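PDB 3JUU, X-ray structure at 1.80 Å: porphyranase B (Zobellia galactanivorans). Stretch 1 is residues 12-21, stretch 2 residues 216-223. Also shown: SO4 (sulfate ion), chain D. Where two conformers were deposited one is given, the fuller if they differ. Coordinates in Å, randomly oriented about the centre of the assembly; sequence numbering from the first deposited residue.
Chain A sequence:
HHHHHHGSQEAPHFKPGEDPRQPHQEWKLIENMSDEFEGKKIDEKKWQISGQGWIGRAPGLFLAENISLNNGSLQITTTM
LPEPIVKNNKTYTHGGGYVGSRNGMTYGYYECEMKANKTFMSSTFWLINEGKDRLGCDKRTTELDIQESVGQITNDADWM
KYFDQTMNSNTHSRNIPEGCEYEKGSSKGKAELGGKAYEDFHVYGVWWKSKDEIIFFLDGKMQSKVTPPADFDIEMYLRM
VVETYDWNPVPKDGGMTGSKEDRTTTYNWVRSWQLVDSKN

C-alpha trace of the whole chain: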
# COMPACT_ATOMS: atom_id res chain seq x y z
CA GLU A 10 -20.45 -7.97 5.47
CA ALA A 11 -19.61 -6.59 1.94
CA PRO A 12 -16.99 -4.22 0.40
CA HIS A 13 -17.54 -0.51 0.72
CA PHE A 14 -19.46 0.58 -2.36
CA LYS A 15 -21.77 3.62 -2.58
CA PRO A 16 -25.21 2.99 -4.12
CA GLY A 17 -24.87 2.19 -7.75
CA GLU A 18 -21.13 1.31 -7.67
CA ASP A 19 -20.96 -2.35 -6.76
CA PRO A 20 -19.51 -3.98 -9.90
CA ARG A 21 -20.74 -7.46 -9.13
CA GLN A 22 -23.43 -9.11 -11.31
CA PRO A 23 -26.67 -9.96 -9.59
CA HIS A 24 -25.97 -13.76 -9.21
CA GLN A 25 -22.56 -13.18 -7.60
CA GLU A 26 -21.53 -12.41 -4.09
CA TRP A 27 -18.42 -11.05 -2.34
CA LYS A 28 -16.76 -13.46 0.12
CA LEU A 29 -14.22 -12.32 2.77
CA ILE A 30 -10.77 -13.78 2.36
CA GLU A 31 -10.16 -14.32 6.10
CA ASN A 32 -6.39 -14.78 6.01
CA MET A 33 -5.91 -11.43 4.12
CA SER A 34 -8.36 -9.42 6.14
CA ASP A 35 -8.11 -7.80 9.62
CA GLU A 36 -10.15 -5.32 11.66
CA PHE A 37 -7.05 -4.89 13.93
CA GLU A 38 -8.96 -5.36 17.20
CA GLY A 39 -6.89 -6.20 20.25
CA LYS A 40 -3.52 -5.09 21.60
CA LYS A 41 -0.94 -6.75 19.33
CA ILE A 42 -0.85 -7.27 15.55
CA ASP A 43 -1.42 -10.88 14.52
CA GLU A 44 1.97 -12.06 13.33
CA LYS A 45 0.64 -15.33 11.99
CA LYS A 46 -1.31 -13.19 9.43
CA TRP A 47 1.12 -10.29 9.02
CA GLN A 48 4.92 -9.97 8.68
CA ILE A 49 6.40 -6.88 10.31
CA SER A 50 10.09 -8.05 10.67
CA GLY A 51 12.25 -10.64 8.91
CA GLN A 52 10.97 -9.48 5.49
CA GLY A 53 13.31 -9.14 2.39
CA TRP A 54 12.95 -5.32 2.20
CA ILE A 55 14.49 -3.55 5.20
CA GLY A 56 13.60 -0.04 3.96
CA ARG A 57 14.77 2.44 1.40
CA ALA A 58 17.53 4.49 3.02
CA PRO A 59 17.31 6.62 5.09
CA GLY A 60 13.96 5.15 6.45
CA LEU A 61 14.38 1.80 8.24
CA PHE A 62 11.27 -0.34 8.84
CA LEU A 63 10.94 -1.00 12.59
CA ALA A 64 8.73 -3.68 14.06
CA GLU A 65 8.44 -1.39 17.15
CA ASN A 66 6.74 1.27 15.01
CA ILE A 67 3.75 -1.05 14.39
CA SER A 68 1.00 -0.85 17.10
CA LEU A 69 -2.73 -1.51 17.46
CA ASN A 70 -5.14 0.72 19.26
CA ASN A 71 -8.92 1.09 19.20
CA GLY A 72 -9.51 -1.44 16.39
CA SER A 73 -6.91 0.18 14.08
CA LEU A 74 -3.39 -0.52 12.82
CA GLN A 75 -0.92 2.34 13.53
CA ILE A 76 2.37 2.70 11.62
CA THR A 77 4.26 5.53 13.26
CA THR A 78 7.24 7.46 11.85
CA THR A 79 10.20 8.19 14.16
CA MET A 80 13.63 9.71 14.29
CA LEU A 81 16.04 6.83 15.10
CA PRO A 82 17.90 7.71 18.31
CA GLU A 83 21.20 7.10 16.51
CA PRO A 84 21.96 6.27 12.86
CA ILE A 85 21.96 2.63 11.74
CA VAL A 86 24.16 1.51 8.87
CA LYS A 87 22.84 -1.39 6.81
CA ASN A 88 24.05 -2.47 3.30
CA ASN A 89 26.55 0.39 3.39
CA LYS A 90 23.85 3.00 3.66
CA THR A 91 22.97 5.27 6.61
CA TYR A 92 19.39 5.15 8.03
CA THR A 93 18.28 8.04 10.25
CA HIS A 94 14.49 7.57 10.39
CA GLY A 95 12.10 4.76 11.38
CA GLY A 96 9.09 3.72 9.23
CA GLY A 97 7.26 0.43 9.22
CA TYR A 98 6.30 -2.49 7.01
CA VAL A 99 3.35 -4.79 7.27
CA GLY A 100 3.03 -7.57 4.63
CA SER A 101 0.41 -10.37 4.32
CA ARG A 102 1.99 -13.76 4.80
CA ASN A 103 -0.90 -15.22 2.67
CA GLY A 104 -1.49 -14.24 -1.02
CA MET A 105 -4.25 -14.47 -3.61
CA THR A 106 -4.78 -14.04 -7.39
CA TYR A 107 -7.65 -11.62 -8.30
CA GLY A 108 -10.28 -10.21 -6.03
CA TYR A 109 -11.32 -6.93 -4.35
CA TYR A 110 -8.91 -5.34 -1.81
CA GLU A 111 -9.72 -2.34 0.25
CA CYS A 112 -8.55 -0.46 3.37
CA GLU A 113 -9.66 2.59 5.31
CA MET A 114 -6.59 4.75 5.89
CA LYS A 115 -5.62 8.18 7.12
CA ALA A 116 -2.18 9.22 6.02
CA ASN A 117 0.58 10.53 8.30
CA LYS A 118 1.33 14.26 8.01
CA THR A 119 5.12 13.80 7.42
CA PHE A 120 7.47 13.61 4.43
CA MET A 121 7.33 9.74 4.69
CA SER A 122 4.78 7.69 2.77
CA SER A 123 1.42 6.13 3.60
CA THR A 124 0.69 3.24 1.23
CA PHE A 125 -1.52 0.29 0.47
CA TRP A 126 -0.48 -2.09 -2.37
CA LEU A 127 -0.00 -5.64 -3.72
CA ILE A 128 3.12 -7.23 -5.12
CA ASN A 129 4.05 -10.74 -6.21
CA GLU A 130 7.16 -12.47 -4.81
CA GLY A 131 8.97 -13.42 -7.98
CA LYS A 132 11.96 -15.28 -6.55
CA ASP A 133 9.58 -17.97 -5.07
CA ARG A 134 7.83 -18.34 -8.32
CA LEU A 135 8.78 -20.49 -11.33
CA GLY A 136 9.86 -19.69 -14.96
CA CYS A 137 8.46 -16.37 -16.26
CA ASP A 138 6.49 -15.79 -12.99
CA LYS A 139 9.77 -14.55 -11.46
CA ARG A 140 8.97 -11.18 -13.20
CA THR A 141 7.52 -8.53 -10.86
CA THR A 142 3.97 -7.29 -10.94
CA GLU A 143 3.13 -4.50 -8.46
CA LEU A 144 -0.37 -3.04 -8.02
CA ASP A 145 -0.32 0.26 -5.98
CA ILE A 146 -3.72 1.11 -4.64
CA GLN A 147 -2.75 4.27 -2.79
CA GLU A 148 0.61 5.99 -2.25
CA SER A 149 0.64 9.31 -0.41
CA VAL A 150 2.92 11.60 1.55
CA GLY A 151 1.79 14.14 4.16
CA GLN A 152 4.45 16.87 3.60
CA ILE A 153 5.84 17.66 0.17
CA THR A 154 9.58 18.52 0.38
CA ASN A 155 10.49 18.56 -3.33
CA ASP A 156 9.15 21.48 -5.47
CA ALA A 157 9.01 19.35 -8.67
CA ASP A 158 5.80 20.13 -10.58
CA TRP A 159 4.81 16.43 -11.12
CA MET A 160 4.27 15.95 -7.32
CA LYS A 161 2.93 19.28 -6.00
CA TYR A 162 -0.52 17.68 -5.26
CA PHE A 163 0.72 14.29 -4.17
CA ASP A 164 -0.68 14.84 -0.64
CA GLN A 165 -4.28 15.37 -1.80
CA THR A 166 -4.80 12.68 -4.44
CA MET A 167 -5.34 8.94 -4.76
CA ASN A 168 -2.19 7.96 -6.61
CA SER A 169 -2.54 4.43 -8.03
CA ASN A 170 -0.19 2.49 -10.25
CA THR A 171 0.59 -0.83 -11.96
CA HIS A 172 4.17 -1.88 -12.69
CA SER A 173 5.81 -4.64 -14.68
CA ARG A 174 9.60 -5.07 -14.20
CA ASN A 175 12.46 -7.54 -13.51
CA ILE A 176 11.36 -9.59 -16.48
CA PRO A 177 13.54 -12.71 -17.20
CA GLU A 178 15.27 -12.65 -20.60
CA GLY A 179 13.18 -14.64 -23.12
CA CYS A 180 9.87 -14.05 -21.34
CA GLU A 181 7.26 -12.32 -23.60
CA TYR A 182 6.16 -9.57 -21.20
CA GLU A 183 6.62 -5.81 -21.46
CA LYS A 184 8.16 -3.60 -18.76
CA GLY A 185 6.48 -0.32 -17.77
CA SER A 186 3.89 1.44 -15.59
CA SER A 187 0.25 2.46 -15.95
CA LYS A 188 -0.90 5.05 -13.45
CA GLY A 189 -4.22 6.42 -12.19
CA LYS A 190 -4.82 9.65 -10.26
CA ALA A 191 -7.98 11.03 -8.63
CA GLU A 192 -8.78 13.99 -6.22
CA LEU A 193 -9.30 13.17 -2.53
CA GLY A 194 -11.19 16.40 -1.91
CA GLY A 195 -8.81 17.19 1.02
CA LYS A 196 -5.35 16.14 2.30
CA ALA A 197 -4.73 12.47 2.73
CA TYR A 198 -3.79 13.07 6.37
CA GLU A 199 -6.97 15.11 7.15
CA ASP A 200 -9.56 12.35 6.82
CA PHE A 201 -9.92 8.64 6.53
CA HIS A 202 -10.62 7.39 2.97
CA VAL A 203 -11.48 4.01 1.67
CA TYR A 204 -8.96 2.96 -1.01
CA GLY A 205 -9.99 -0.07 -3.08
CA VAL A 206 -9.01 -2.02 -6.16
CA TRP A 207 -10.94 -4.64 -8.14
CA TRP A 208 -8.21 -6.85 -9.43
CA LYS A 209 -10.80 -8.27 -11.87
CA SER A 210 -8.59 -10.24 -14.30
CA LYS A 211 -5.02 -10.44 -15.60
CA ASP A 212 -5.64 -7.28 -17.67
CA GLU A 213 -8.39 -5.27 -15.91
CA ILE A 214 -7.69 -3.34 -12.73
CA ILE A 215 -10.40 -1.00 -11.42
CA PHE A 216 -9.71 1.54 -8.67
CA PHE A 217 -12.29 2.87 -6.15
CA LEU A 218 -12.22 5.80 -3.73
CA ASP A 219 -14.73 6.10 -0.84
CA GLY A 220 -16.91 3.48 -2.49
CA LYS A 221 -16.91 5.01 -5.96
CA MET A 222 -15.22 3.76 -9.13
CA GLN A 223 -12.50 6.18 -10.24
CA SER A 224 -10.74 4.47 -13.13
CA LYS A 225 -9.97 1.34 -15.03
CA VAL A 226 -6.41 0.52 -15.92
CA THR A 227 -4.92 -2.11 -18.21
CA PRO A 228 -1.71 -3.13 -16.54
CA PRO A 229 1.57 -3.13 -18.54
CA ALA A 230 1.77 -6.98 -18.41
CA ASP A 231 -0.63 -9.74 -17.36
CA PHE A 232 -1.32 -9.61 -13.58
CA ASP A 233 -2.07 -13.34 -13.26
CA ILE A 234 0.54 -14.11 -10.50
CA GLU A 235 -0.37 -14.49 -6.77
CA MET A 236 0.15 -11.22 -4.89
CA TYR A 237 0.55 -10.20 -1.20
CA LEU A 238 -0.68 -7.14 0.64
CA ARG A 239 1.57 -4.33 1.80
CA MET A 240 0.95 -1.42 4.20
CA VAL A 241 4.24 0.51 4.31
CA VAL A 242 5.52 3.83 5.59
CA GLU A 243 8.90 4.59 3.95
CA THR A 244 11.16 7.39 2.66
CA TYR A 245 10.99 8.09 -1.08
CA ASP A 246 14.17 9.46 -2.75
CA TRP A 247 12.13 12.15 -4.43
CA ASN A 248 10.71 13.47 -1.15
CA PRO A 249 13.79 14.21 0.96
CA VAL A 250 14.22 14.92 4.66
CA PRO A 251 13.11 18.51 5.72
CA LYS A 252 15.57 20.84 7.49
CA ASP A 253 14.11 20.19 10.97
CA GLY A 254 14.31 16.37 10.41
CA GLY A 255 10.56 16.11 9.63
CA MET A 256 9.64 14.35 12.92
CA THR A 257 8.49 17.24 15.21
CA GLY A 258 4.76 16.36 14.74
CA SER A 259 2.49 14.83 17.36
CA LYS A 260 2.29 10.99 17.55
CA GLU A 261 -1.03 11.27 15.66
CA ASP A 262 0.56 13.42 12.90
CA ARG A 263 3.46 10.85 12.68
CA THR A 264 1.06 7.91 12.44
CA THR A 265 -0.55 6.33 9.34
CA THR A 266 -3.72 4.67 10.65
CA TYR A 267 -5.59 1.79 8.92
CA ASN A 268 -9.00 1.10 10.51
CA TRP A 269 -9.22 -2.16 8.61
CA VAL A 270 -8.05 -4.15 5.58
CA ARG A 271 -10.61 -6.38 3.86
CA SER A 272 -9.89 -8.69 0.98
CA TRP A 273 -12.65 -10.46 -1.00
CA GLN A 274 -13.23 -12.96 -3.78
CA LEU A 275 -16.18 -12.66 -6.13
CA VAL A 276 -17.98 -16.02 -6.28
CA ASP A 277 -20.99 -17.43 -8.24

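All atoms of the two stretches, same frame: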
# COMPACT_ATOMS: atom_id res chain seq x y z
N PRO A 12 -17.89 -5.36 0.59
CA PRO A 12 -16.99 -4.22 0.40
C PRO A 12 -17.70 -2.91 0.47
O PRO A 12 -18.96 -2.82 0.37
CB PRO A 12 -16.42 -4.44 -1.02
CG PRO A 12 -16.54 -5.92 -1.27
CD PRO A 12 -17.85 -6.24 -0.59
N HIS A 13 -16.93 -1.84 0.69
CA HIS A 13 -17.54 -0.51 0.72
C HIS A 13 -17.82 0.00 -0.68
O HIS A 13 -16.89 0.36 -1.43
CB HIS A 13 -16.62 0.47 1.47
CG HIS A 13 -16.88 0.51 2.94
ND1 HIS A 13 -17.20 1.67 3.61
CD2 HIS A 13 -16.88 -0.48 3.87
CE1 HIS A 13 -17.36 1.40 4.89
NE2 HIS A 13 -17.17 0.10 5.08
N PHE A 14 -19.12 0.01 -1.07
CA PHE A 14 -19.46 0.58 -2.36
C PHE A 14 -20.62 1.49 -2.10
O PHE A 14 -21.57 1.06 -1.39
CB PHE A 14 -19.90 -0.48 -3.39
CG PHE A 14 -18.84 -1.44 -3.80
CD1 PHE A 14 -17.67 -0.96 -4.42
CD2 PHE A 14 -18.98 -2.82 -3.59
CE1 PHE A 14 -16.70 -1.86 -4.85
CE2 PHE A 14 -18.03 -3.74 -4.03
CZ PHE A 14 -16.85 -3.26 -4.62
N LYS A 15 -20.62 2.71 -2.66
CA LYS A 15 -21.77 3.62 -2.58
C LYS A 15 -22.91 3.01 -3.46
O LYS A 15 -22.68 2.05 -4.21
CB LYS A 15 -21.41 5.00 -3.16
CG LYS A 15 -20.38 5.82 -2.35
CD LYS A 15 -21.05 6.32 -1.09
CE LYS A 15 -20.30 7.49 -0.44
NZ LYS A 15 -19.13 7.02 0.40
N PRO A 16 -24.12 3.58 -3.35
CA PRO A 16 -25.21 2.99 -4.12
C PRO A 16 -24.94 3.14 -5.62
O PRO A 16 -24.49 4.22 -6.07
CB PRO A 16 -26.43 3.83 -3.71
CG PRO A 16 -26.12 4.36 -2.24
CD PRO A 16 -24.56 4.62 -2.40
N GLY A 17 -25.14 2.07 -6.37
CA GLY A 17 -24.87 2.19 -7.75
C GLY A 17 -23.44 1.98 -8.20
O GLY A 17 -23.14 2.34 -9.33
N GLU A 18 -22.55 1.49 -7.33
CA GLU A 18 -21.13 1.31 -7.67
C GLU A 18 -20.60 -0.08 -7.50
O GLU A 18 -19.44 -0.34 -7.88
CB GLU A 18 -20.26 2.18 -6.72
CG GLU A 18 -20.53 3.66 -6.80
CD GLU A 18 -19.90 4.31 -8.05
OE1 GLU A 18 -18.99 3.75 -8.69
OE2 GLU A 18 -20.33 5.37 -8.41
N ASP A 19 -21.39 -0.99 -6.91
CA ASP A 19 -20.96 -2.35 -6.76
C ASP A 19 -20.88 -3.02 -8.14
O ASP A 19 -21.89 -3.06 -8.84
CB ASP A 19 -21.90 -3.08 -5.80
CG ASP A 19 -21.47 -4.51 -5.47
OD1 ASP A 19 -22.06 -5.08 -4.54
OD2 ASP A 19 -20.57 -5.11 -6.08
N PRO A 20 -19.69 -3.51 -8.54
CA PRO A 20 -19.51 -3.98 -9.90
C PRO A 20 -19.90 -5.42 -10.06
O PRO A 20 -19.79 -5.95 -11.18
CB PRO A 20 -18.02 -3.76 -10.15
CG PRO A 20 -17.44 -4.04 -8.81
CD PRO A 20 -18.40 -3.46 -7.82
N ARG A 21 -20.38 -6.07 -9.00
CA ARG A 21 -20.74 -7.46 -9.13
C ARG A 21 -22.02 -7.56 -9.99
O ARG A 21 -22.74 -6.55 -10.15
CB ARG A 21 -20.92 -8.11 -7.79
CG ARG A 21 -22.26 -7.85 -7.12
CD ARG A 21 -22.22 -8.37 -5.72
NE ARG A 21 -23.51 -8.90 -5.29
CZ ARG A 21 -24.48 -8.17 -4.77
NH1 ARG A 21 -24.32 -6.87 -4.60
NH2 ARG A 21 -25.62 -8.73 -4.45
N PHE A 216 -10.00 0.89 -9.99
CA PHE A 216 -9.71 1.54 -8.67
C PHE A 216 -10.93 2.25 -8.13
O PHE A 216 -11.68 2.86 -8.91
CB PHE A 216 -8.56 2.57 -8.83
CG PHE A 216 -7.23 1.91 -9.11
CD1 PHE A 216 -6.55 1.25 -8.07
CD2 PHE A 216 -6.67 1.96 -10.39
CE1 PHE A 216 -5.36 0.56 -8.34
CE2 PHE A 216 -5.42 1.35 -10.66
CZ PHE A 216 -4.77 0.67 -9.60
N PHE A 217 -11.14 2.20 -6.80
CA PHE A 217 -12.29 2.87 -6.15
C PHE A 217 -11.78 3.74 -5.03
O PHE A 217 -10.80 3.39 -4.30
CB PHE A 217 -13.15 1.79 -5.46
CG PHE A 217 -13.99 1.02 -6.43
CD1 PHE A 217 -15.33 1.33 -6.55
CD2 PHE A 217 -13.38 0.03 -7.28
CE1 PHE A 217 -16.14 0.66 -7.48
CE2 PHE A 217 -14.20 -0.70 -8.19
CZ PHE A 217 -15.57 -0.32 -8.29
N LEU A 218 -12.48 4.83 -4.84
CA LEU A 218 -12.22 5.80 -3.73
C LEU A 218 -13.51 6.10 -3.02
O LEU A 218 -14.49 6.50 -3.67
CB LEU A 218 -11.58 7.12 -4.26
CG LEU A 218 -11.39 8.23 -3.25
CD1 LEU A 218 -10.45 7.71 -2.04
CD2 LEU A 218 -10.92 9.56 -3.94
N ASP A 219 -13.54 5.82 -1.69
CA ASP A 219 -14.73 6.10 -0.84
C ASP A 219 -15.98 5.48 -1.47
O ASP A 219 -17.03 6.13 -1.56
CB ASP A 219 -14.88 7.60 -0.65
CG ASP A 219 -13.66 8.19 0.05
OD1 ASP A 219 -13.15 7.43 0.93
OD2 ASP A 219 -13.29 9.34 -0.27
N GLY A 220 -15.79 4.27 -2.00
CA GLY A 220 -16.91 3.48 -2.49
C GLY A 220 -17.36 3.84 -3.85
O GLY A 220 -18.45 3.41 -4.30
N LYS A 221 -16.56 4.60 -4.58
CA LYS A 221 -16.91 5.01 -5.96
C LYS A 221 -15.82 4.67 -6.96
O LYS A 221 -14.64 4.97 -6.73
CB LYS A 221 -17.14 6.53 -6.01
CG LYS A 221 -18.40 7.01 -5.27
CD LYS A 221 -18.43 8.55 -5.06
CE LYS A 221 -17.62 8.90 -3.78
NZ LYS A 221 -16.85 10.21 -3.72
N MET A 222 -16.22 4.11 -8.11
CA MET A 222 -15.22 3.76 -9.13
C MET A 222 -14.56 5.02 -9.66
O MET A 222 -15.28 6.00 -10.03
CB MET A 222 -15.91 3.06 -10.30
CG MET A 222 -14.89 2.68 -11.36
SD MET A 222 -15.69 1.93 -12.80
CE MET A 222 -14.34 1.95 -14.05
N GLN A 223 -13.24 5.03 -9.77
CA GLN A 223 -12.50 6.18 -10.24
C GLN A 223 -11.95 5.93 -11.67
O GLN A 223 -11.93 6.85 -12.46
CB GLN A 223 -11.25 6.48 -9.39
CG GLN A 223 -11.64 6.82 -7.97
CD GLN A 223 -12.53 8.05 -7.81
OE1 GLN A 223 -12.10 9.19 -8.02
NE2 GLN A 223 -13.79 7.84 -7.32
S SO4 D . -16.97 -0.04 8.70
O1 SO4 D . -18.34 0.38 8.99
O2 SO4 D . -16.51 -0.96 9.75
O3 SO4 D . -16.98 -0.70 7.39
O4 SO4 D . -16.11 1.17 8.66
O HOH W 1 -18.02 6.43 -10.06

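Stretch 2 is a tight β-hairpin: strands 216-218 and 221-223 are joined by a type I' turn from Leu218 to Lys221, closed by backbone hydrogen bonds in both directions, Leu218 N to Lys221 O at 2.9 Å and Lys221 N to Leu218 O at 3.0 Å. Stretch 1 has no regular helix or strand; it crosses the hairpin near this turn and makes its own type II turn from Lys15 to Glu18. The contact buries 391 Å² in total, and Gly220, Glu18 and Phe217 cover the most surface.

Gly220 marks the closest backbone approach, its CA lying 3.9 Å from the CA of Phe14. Its carbonyl accepts a nearly linear hydrogen bond from Lys15 N (N to Gly220 O 2.8 Å, angle 170°). A CA-H...O contact runs from Gly220 CA to His13 O at 3.3 Å, and a longer one from Phe14 CA to Gly220 O at 3.6 Å. So close an approach leaves no room for a side chain: an ideal CB on Gly220 would lie 2.9 Å from Lys15 N, a clash, and the residue's phi of 82° independently favours glycine. Lys15 reinforces this region from its side chain, NZ donating to Asp219 O at 3.0 Å, while its CG packs 3.7 Å from Lys221 CG.

Glu18 directs its CA-to-CB bond toward the hairpin. With chi1 and chi2 both m, its carboxylate reaches the backbone of the second strand, where OE1 accepts a hydrogen bond from Met222 N at 2.9 Å and 174°. The carboxylate thus pairs with a main-chain amide rather than a cationic side chain. Water 1 adds a bridge, lying 3.0 Å from Glu18 OE2 and 2.8 Å from Met222 O, with geometry that fits donation to each, although acceptors outnumber its protons.

Phe217, buried, supplies the aromatic part of the contact. The edge of Phe14 points toward its face, with centroids 5.2 Å apart, planes at 62°, and Phe14 CE1 3.7 Å from Phe217 CE1. Such a geometry sets the weakly positive ring hydrogens of one phenylalanine against the π cloud of the other. At the edge of the Phe217 ring, near its plane, Glu18 O lies 3.5 Å from Phe217 CE1, and Pro20 CG adds an apolar contact with Phe217 CZ at 4.2 Å. Backbone hydrogen bonding at the turn, carboxylate capture of the Met222 amide and aromatic packing therefore combine to hold the irregular segment against the hairpin.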